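Local coordinates for ABC transporter permease (Klebsiella pneumoniae, PDB 5NUP), which is an MlaA-family outer-membrane lipoprotein that forms a complex with the porin OmpK36 and probably removes misplaced phospholipids to maintain outer-membrane lipid asymmetry, at residues 86-91 / 101-105; 140-146 / 202-207. The contacts are given in a common frame with arbitrary orientation. Residue numbers count along the deposited sequence, not the author numbering.

Interaction 1. Residues 86-91 / 101-105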
ATOM      1  N   THR F  86     -16.770  16.998  27.739  1.00 68.35           N
ATOM      2  CA  THR F  86     -16.809  15.887  26.794  1.00 62.12           C
ATOM      3  C   THR F  86     -18.169  15.822  26.130  1.00 62.79           C
ATOM      4  O   THR F  86     -18.275  15.573  24.924  1.00 57.72           O
ATOM      5  CB  THR F  86     -16.509  14.559  27.501  1.00 61.64           C
ATOM      6  OG1 THR F  86     -15.268  14.654  28.225  1.00 67.63           O
ATOM      7  CG2 THR F  86     -16.422  13.420  26.491  1.00 60.58           C
ATOM      8  N   ARG F  87     -19.222  16.086  26.902  1.00 72.58           N
ATOM      9  CA  ARG F  87     -20.559  16.115  26.327  1.00 67.25           C
ATOM     10  C   ARG F  87     -20.657  17.196  25.260  1.00 57.14           C
ATOM     11  O   ARG F  87     -21.075  16.929  24.134  1.00 55.88           O
ATOM     12  CB  ARG F  87     -21.605  16.331  27.430  1.00 59.91           C
ATOM     13  CG  ARG F  87     -22.048  15.054  28.115  1.00 60.20           C
ATOM     14  CD  ARG F  87     -23.367  15.241  28.805  1.00 65.70           C
ATOM     15  NE  ARG F  87     -24.325  15.772  27.847  1.00 75.87           N
ATOM     16  CZ  ARG F  87     -25.126  15.038  27.090  1.00 73.11           C
ATOM     17  NH1 ARG F  87     -25.097  13.713  27.153  1.00 74.97           N
ATOM     18  NH2 ARG F  87     -25.933  15.645  26.247  1.00 68.32           N
ATOM     19  N   PHE F  88     -20.208  18.410  25.571  1.00 57.62           N
ATOM     20  CA  PHE F  88     -20.331  19.476  24.588  1.00 56.65           C
ATOM     21  C   PHE F  88     -19.532  19.164  23.328  1.00 65.54           C
ATOM     22  O   PHE F  88     -20.009  19.386  22.210  1.00 54.53           O
ATOM     23  CB  PHE F  88     -19.909  20.819  25.182  1.00 57.60           C
ATOM     24  CG  PHE F  88     -19.958  21.927  24.196  1.00 56.85           C
ATOM     25  CD1 PHE F  88     -21.166  22.328  23.658  1.00 55.96           C
ATOM     26  CD2 PHE F  88     -18.796  22.528  23.763  1.00 57.17           C
ATOM     27  CE1 PHE F  88     -21.205  23.334  22.702  1.00 55.40           C
ATOM     28  CE2 PHE F  88     -18.822  23.525  22.822  1.00 56.65           C
ATOM     29  CZ  PHE F  88     -20.031  23.937  22.293  1.00 60.07           C
ATOM     30  N   PHE F  89     -18.341  18.581  23.484  1.00 62.62           N
ATOM     31  CA  PHE F  89     -17.427  18.443  22.353  1.00 58.21           C
ATOM     32  C   PHE F  89     -17.858  17.299  21.440  1.00 59.21           C
ATOM     33  O   PHE F  89     -18.056  17.494  20.233  1.00 53.31           O
ATOM     34  CB  PHE F  89     -16.014  18.267  22.895  1.00 60.68           C
ATOM     35  CG  PHE F  89     -15.059  17.606  21.958  1.00 63.09           C
ATOM     36  CD1 PHE F  89     -14.762  18.167  20.715  1.00 55.84           C
ATOM     37  CD2 PHE F  89     -14.378  16.461  22.356  1.00 62.23           C
ATOM     38  CE1 PHE F  89     -13.850  17.567  19.879  1.00 55.18           C
ATOM     39  CE2 PHE F  89     -13.457  15.867  21.529  1.00 60.13           C
ATOM     40  CZ  PHE F  89     -13.195  16.416  20.289  1.00 58.49           C
ATOM     41  N   LEU F  90     -18.100  16.120  22.014  1.00 61.97           N
ATOM     42  CA  LEU F  90     -18.621  15.021  21.214  1.00 57.55           C
ATOM     43  C   LEU F  90     -19.937  15.384  20.540  1.00 60.72           C
ATOM     44  O   LEU F  90     -20.092  15.162  19.333  1.00 53.74           O
ATOM     45  CB  LEU F  90     -18.796  13.788  22.098  1.00 62.27           C
ATOM     46  CG  LEU F  90     -17.537  13.306  22.816  1.00 59.32           C
ATOM     47  CD1 LEU F  90     -17.809  11.956  23.474  1.00 56.79           C
ATOM     48  CD2 LEU F  90     -16.379  13.200  21.820  1.00 60.36           C
ATOM     49  N   ASN F  91     -20.868  16.011  21.275  1.00 60.39           N
ATOM     50  CA  ASN F  91     -22.208  16.219  20.729  1.00 52.55           C
ATOM     51  C   ASN F  91     -22.254  17.344  19.706  1.00 51.71           C
ATOM     52  O   ASN F  91     -23.093  17.310  18.807  1.00 54.98           O
ATOM     53  CB  ASN F  91     -23.200  16.538  21.840  1.00 53.35           C
ATOM     54  CG  ASN F  91     -23.500  15.350  22.723  1.00 54.24           C
ATOM     55  OD1 ASN F  91     -24.082  15.497  23.810  1.00 55.20           O
ATOM     56  ND2 ASN F  91     -23.099  14.169  22.281  1.00 54.07           N
ATOM     57  N   ASP F 101     -27.176  12.696  20.661  1.00 60.05           N
ATOM     58  CA  ASP F 101     -26.470  12.576  21.941  1.00 63.65           C
ATOM     59  C   ASP F 101     -25.371  11.531  21.769  1.00 69.20           C
ATOM     60  O   ASP F 101     -25.438  10.409  22.274  1.00 75.75           O
ATOM     61  CB  ASP F 101     -27.432  12.219  23.078  1.00 59.26           C
ATOM     62  CG  ASP F 101     -26.773  12.301  24.476  1.00 67.56           C
ATOM     63  OD1 ASP F 101     -25.634  12.811  24.585  1.00 69.47           O
ATOM     64  OD2 ASP F 101     -27.393  11.861  25.474  1.00 70.60           O
ATOM     65  N   VAL F 102     -24.294  11.955  21.107  1.00 64.54           N
ATOM     66  CA  VAL F 102     -23.187  11.047  20.847  1.00 69.34           C
ATOM     67  C   VAL F 102     -22.494  10.672  22.151  1.00 75.61           C
ATOM     68  O   VAL F 102     -22.237   9.492  22.415  1.00 83.22           O
ATOM     69  CB  VAL F 102     -22.205  11.676  19.836  1.00 68.17           C
ATOM     70  CG1 VAL F 102     -20.976  10.777  19.640  1.00 60.99           C
ATOM     71  CG2 VAL F 102     -22.901  11.966  18.506  1.00 64.98           C
ATOM     72  N   ALA F 103     -22.150  11.672  22.969  1.00 66.74           N
ATOM     73  CA  ALA F 103     -21.536  11.390  24.261  1.00 62.24           C
ATOM     74  C   ALA F 103     -22.381  10.421  25.075  1.00 62.55           C
ATOM     75  O   ALA F 103     -21.843   9.569  25.789  1.00 59.33           O
ATOM     76  CB  ALA F 103     -21.300  12.687  25.045  1.00 57.43           C
ATOM     77  N   GLY F 104     -23.712  10.543  24.990  1.00 73.22           N
ATOM     78  CA  GLY F 104     -24.576   9.706  25.813  1.00 71.08           C
ATOM     79  C   GLY F 104     -24.521   8.229  25.466  1.00 67.18           C
ATOM     80  O   GLY F 104     -24.412   7.379  26.358  1.00 62.42           O
ATOM     81  N   MET F 105     -24.541   7.896  24.175  1.00 68.61           N
ATOM     82  CA  MET F 105     -24.409   6.493  23.794  1.00 74.64           C
ATOM     83  C   MET F 105     -22.975   5.997  23.866  1.00 79.06           C
ATOM     84  O   MET F 105     -22.764   4.781  23.909  1.00 80.36           O
ATOM     85  CB  MET F 105     -24.990   6.229  22.403  1.00 70.03           C
ATOM     86  CG  MET F 105     -25.035   7.401  21.458  1.00 68.98           C
ATOM     87  SD  MET F 105     -26.074   6.997  20.027  1.00 69.77           S
ATOM     88  CE  MET F 105     -26.031   8.527  19.118  1.00 60.38           C
TER
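A short helix folds back on the one before it: the chain leaves helix 78-93, loops round, and packs helix 102-106 against it by a knob-into-hole contact, with D101 at the N-cap. A103 is the residue most enclosed by the contact. Its methyl group is a knob in a hole formed by T86, R87, L90 and N91, so it faces the groove along one side of the longer helix. The small side chain lets the backbones come close: the CA atoms of R87 and A103 are 5.2 Å apart, and A103 CB is 3.7 Å from R87 CA. L90 closes the apolar side of this hole, with its CD1 3.9 Å from A103 CB, and its carbonyl O lies 4.1 Å from V102 CB. OmpK36 chains continue the packing here, putting aromatic side chains against T86, L90 and V102, so the helix pair also forms part of the surface offered to the porin.

N91 fills the space beneath the first turn of the short helix, its terminal amide wedged close to the backbone N atoms of V102 and A103. Beside it, R87 reaches past A103 to the capping residue. Its guanidinium has further partners in E65, which forms a salt bridge with NE, and the carbonyl of L110. D101 thus does two jobs: its carboxylate caps the helix through a weak bond from G104 N to OD1 of 3.0 Å, and it pairs with the arginine in a salt bridge, R87 NH1 lying 2.8 Å from D101 OD1.

Interaction 2. Residues 140-146 / 202-207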
ATOM      1  N   SER F 140     -41.890  29.833  38.492  1.00 72.07           N
ATOM      2  CA  SER F 140     -41.182  30.032  39.743  1.00 73.25           C
ATOM      3  C   SER F 140     -39.925  30.844  39.469  1.00 85.16           C
ATOM      4  O   SER F 140     -39.171  30.529  38.545  1.00 94.79           O
ATOM      5  CB  SER F 140     -40.818  28.692  40.391  1.00 74.03           C
ATOM      6  OG  SER F 140     -41.930  27.839  40.574  1.00 74.83           O
ATOM      7  N   PHE F 141     -39.706  31.902  40.243  1.00 75.46           N
ATOM      8  CA  PHE F 141     -38.509  32.704  40.048  1.00 73.29           C
ATOM      9  C   PHE F 141     -37.965  33.145  41.392  1.00 80.29           C
ATOM     10  O   PHE F 141     -38.633  33.847  42.132  1.00 87.80           O
ATOM     11  CB  PHE F 141     -38.773  33.897  39.121  1.00 72.25           C
ATOM     12  CG  PHE F 141     -37.729  34.985  39.206  1.00 72.52           C
ATOM     13  CD1 PHE F 141     -36.641  34.958  38.347  1.00 71.50           C
ATOM     14  CD2 PHE F 141     -37.798  36.004  40.148  1.00 73.94           C
ATOM     15  CE1 PHE F 141     -35.656  35.926  38.389  1.00 74.54           C
ATOM     16  CE2 PHE F 141     -36.810  36.984  40.204  1.00 74.37           C
ATOM     17  CZ  PHE F 141     -35.740  36.945  39.319  1.00 78.55           C
ATOM     18  N   THR F 142     -36.807  32.629  41.714  1.00 83.69           N
ATOM     19  CA  THR F 142     -35.886  33.109  42.725  1.00 87.85           C
ATOM     20  C   THR F 142     -34.856  34.038  42.147  1.00 87.74           C
ATOM     21  O   THR F 142     -34.372  33.801  41.058  1.00 84.38           O
ATOM     22  CB  THR F 142     -35.197  31.953  43.446  1.00 99.06           C
ATOM     23  OG1 THR F 142     -36.082  30.827  43.616  1.00100.94           O
ATOM     24  CG2 THR F 142     -34.541  32.431  44.673  1.00110.66           C
ATOM     25  N   LEU F 143     -34.501  35.071  42.908  1.00 94.16           N
ATOM     26  CA  LEU F 143     -33.419  35.954  42.489  1.00 92.54           C
ATOM     27  C   LEU F 143     -32.062  35.239  42.465  1.00 90.69           C
ATOM     28  O   LEU F 143     -31.138  35.685  41.774  1.00 92.89           O
ATOM     29  CB  LEU F 143     -33.378  37.187  43.413  1.00 92.30           C
ATOM     30  CG  LEU F 143     -33.153  38.519  42.676  1.00 94.61           C
ATOM     31  CD1 LEU F 143     -34.260  38.814  41.681  1.00 93.48           C
ATOM     32  CD2 LEU F 143     -32.948  39.697  43.640  1.00 99.85           C
ATOM     33  N   ARG F 144     -31.916  34.138  43.196  1.00 83.87           N
ATOM     34  CA  ARG F 144     -30.625  33.458  43.196  1.00 85.12           C
ATOM     35  C   ARG F 144     -30.460  32.484  42.028  1.00 84.58           C
ATOM     36  O   ARG F 144     -29.428  32.502  41.354  1.00 83.17           O
ATOM     37  CB  ARG F 144     -30.378  32.713  44.523  1.00 88.26           C
ATOM     38  CG  ARG F 144     -29.200  31.729  44.434  1.00 88.17           C
ATOM     39  CD  ARG F 144     -29.074  30.800  45.640  1.00 87.33           C
ATOM     40  NE  ARG F 144     -29.416  29.419  45.313  1.00 81.28           N
ATOM     41  CZ  ARG F 144     -29.494  28.437  46.206  1.00 83.38           C
ATOM     42  NH1 ARG F 144     -29.253  28.672  47.496  1.00 84.97           N
ATOM     43  NH2 ARG F 144     -29.830  27.219  45.809  1.00 81.88           N
ATOM     44  N   ASP F 145     -31.447  31.631  41.756  1.00 88.46           N
ATOM     45  CA  ASP F 145     -31.232  30.616  40.720  1.00 79.14           C
ATOM     46  C   ASP F 145     -31.674  31.091  39.339  1.00 76.83           C
ATOM     47  O   ASP F 145     -30.827  31.305  38.470  1.00 82.39           O
ATOM     48  CB  ASP F 145     -31.939  29.317  41.096  1.00 74.63           C
ATOM     49  CG  ASP F 145     -31.258  28.608  42.243  1.00 77.07           C
ATOM     50  OD1 ASP F 145     -30.241  29.136  42.752  1.00 77.65           O
ATOM     51  OD2 ASP F 145     -31.722  27.519  42.626  1.00 80.50           O
ATOM     52  N   GLU F 146     -32.973  31.227  39.100  1.00 71.64           N
ATOM     53  CA  GLU F 146     -33.389  31.974  37.924  1.00 70.42           C
ATOM     54  C   GLU F 146     -32.813  33.376  38.068  1.00 78.80           C
ATOM     55  O   GLU F 146     -32.772  33.937  39.166  1.00 88.23           O
ATOM     56  CB  GLU F 146     -34.917  32.012  37.806  1.00 70.08           C
ATOM     57  CG  GLU F 146     -35.512  30.708  37.300  1.00 70.77           C
ATOM     58  CD  GLU F 146     -35.706  29.686  38.414  1.00 79.39           C
ATOM     59  OE1 GLU F 146     -35.967  28.502  38.113  1.00 85.32           O
ATOM     60  OE2 GLU F 146     -35.569  30.059  39.591  1.00 84.27           O
ATOM     61  N   TYR F 202     -40.292  22.889  43.916  1.00 88.63           N
ATOM     62  CA  TYR F 202     -39.243  23.806  43.480  1.00 85.70           C
ATOM     63  C   TYR F 202     -38.023  23.704  44.385  1.00 92.35           C
ATOM     64  O   TYR F 202     -36.918  23.369  43.929  1.00 91.41           O
ATOM     65  CB  TYR F 202     -39.761  25.239  43.443  1.00 78.57           C
ATOM     66  CG  TYR F 202     -38.698  26.231  43.046  1.00 77.42           C
ATOM     67  CD1 TYR F 202     -37.918  26.855  44.005  1.00 78.52           C
ATOM     68  CD2 TYR F 202     -38.467  26.541  41.714  1.00 75.41           C
ATOM     69  CE1 TYR F 202     -36.939  27.759  43.647  1.00 77.70           C
ATOM     70  CE2 TYR F 202     -37.491  27.454  41.345  1.00 74.55           C
ATOM     71  CZ  TYR F 202     -36.729  28.054  42.314  1.00 75.73           C
ATOM     72  OH  TYR F 202     -35.754  28.962  41.967  1.00 75.12           O
ATOM     73  N   PHE F 203     -38.214  23.963  45.685  1.00 93.30           N
ATOM     74  CA  PHE F 203     -37.094  24.019  46.623  1.00 98.25           C
ATOM     75  C   PHE F 203     -36.487  22.642  46.894  1.00100.17           C
ATOM     76  O   PHE F 203     -35.347  22.563  47.364  1.00 97.59           O
ATOM     77  CB  PHE F 203     -37.521  24.679  47.940  1.00 99.42           C
ATOM     78  CG  PHE F 203     -37.621  26.186  47.862  1.00 99.39           C
ATOM     79  CD1 PHE F 203     -36.509  26.955  47.561  1.00 94.19           C
ATOM     80  CD2 PHE F 203     -38.835  26.829  48.093  1.00100.82           C
ATOM     81  CE1 PHE F 203     -36.604  28.334  47.473  1.00 93.33           C
ATOM     82  CE2 PHE F 203     -38.935  28.209  48.016  1.00 98.63           C
ATOM     83  CZ  PHE F 203     -37.816  28.963  47.709  1.00 96.92           C
ATOM     84  N   GLN F 204     -37.228  21.561  46.646  1.00108.55           N
ATOM     85  CA  GLN F 204     -36.659  20.221  46.755  1.00115.65           C
ATOM     86  C   GLN F 204     -35.741  19.927  45.571  1.00116.49           C
ATOM     87  O   GLN F 204     -34.617  19.442  45.749  1.00116.15           O
ATOM     88  CB  GLN F 204     -37.791  19.190  46.816  1.00121.24           C
ATOM     89  CG  GLN F 204     -38.757  19.396  47.980  1.00130.20           C
ATOM     90  CD  GLN F 204     -39.423  18.127  48.474  1.00134.87           C
ATOM     91  OE1 GLN F 204     -39.494  17.130  47.757  1.00138.44           O
ATOM     92  NE2 GLN F 204     -39.937  18.167  49.700  1.00132.02           N
ATOM     93  N   ARG F 205     -36.213  20.242  44.354  1.00112.61           N
ATOM     94  CA  ARG F 205     -35.406  20.067  43.146  1.00109.44           C
ATOM     95  C   ARG F 205     -34.230  21.039  43.124  1.00104.37           C
ATOM     96  O   ARG F 205     -33.119  20.662  42.738  1.00103.84           O
ATOM     97  CB  ARG F 205     -36.291  20.234  41.901  1.00113.20           C
ATOM     98  CG  ARG F 205     -36.875  18.908  41.346  1.00119.99           C
ATOM     99  CD  ARG F 205     -38.052  19.133  40.356  1.00125.98           C
ATOM    100  NE  ARG F 205     -39.054  18.056  40.427  1.00130.12           N
ATOM    101  CZ  ARG F 205     -40.301  18.133  39.954  1.00123.61           C
ATOM    102  NH1 ARG F 205     -40.721  19.239  39.358  1.00121.04           N
ATOM    103  NH2 ARG F 205     -41.129  17.100  40.075  1.00119.33           N
ATOM    104  N   HIS F 206     -34.437  22.283  43.578  1.00 96.79           N
ATOM    105  CA  HIS F 206     -33.402  23.310  43.471  1.00 87.32           C
ATOM    106  C   HIS F 206     -32.340  23.216  44.562  1.00 92.12           C
ATOM    107  O   HIS F 206     -31.201  23.644  44.336  1.00 92.36           O
ATOM    108  CB  HIS F 206     -34.022  24.702  43.509  1.00 77.85           C
ATOM    109  CG  HIS F 206     -34.361  25.251  42.166  1.00 76.28           C
ATOM    110  ND1 HIS F 206     -33.646  26.279  41.592  1.00 75.24           N
ATOM    111  CD2 HIS F 206     -35.340  24.934  41.287  1.00 76.45           C
ATOM    112  CE1 HIS F 206     -34.163  26.567  40.412  1.00 75.13           C
ATOM    113  NE2 HIS F 206     -35.192  25.766  40.202  1.00 77.32           N
ATOM    114  N   ASP F 207     -32.690  22.710  45.754  1.00100.55           N
ATOM    115  CA  ASP F 207     -31.676  22.483  46.783  1.00100.82           C
ATOM    116  C   ASP F 207     -30.851  21.240  46.501  1.00110.81           C
ATOM    117  O   ASP F 207     -29.690  21.164  46.914  1.00117.91           O
ATOM    118  CB  ASP F 207     -32.290  22.321  48.176  1.00 97.25           C
ATOM    119  CG  ASP F 207     -32.555  23.640  48.871  1.00 90.52           C
ATOM    120  OD1 ASP F 207     -31.930  24.661  48.506  1.00 87.71           O
ATOM    121  OD2 ASP F 207     -33.317  23.628  49.856  1.00 89.01           O
TER
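The backbones stay well apart here: S140 and Y202 are 7.5 Å apart at their CA atoms, D145 and H206 8.1 Å, and side chains bridge the gap. One segment runs out of the second strand of the small antiparallel hairpin, 133-135 with 139-141, into a loop; the other is part of helix 194-209. Y202 and H206, one helical turn apart, both point at the loop, so this is a strand-exit loop docked on one face of a helix by polar side chains.

Y202 drives its ring in beside S140, whose CB lies 3.5 Å from Y202 CD2. At the tip, the tyrosine hydroxyl links two loop residues: it accepts a hydrogen bond from T142, OG1 to Y202 OH 2.5 Å, and donates one to E146, Y202 OH to OE2 2.6 Å. The loop is thereby gripped on both sides of its bend. R144 holds the neighbouring aspartate from within the loop, its NE 2.7 Å from D145 OD1 in a salt bridge, and also makes a cation-pi contact with Y129, which packs against T142, D145 and H206 as well. With OD1 so engaged, the other carboxylate oxygen serves the helix in a nearly linear His-carboxylate hydrogen bond, H206 ND1 to D145 OD2 at 2.5 Å.

In the fold
Interaction 1 comes first along the chain and is complete before interaction 2 begins. Their centres are 28 Å apart, on opposite sides of the chain's centre, with about 18 Å between nearest atoms, and they share no helix or strand. Interaction 1 is local, folding helix 102-106 back on helix 78-93. Interaction 2 is long-range, bringing the end of the hairpin onto helix 194-209 across 55 intervening residues that include helix 163-180. Both lie in the one MlaA family region of this largely helical protein. Their surroundings differ: OmpK36 packs on interaction 1, whereas no other protein chain touches interaction 2, which joins the hairpin to helix 194-209 within the one chain.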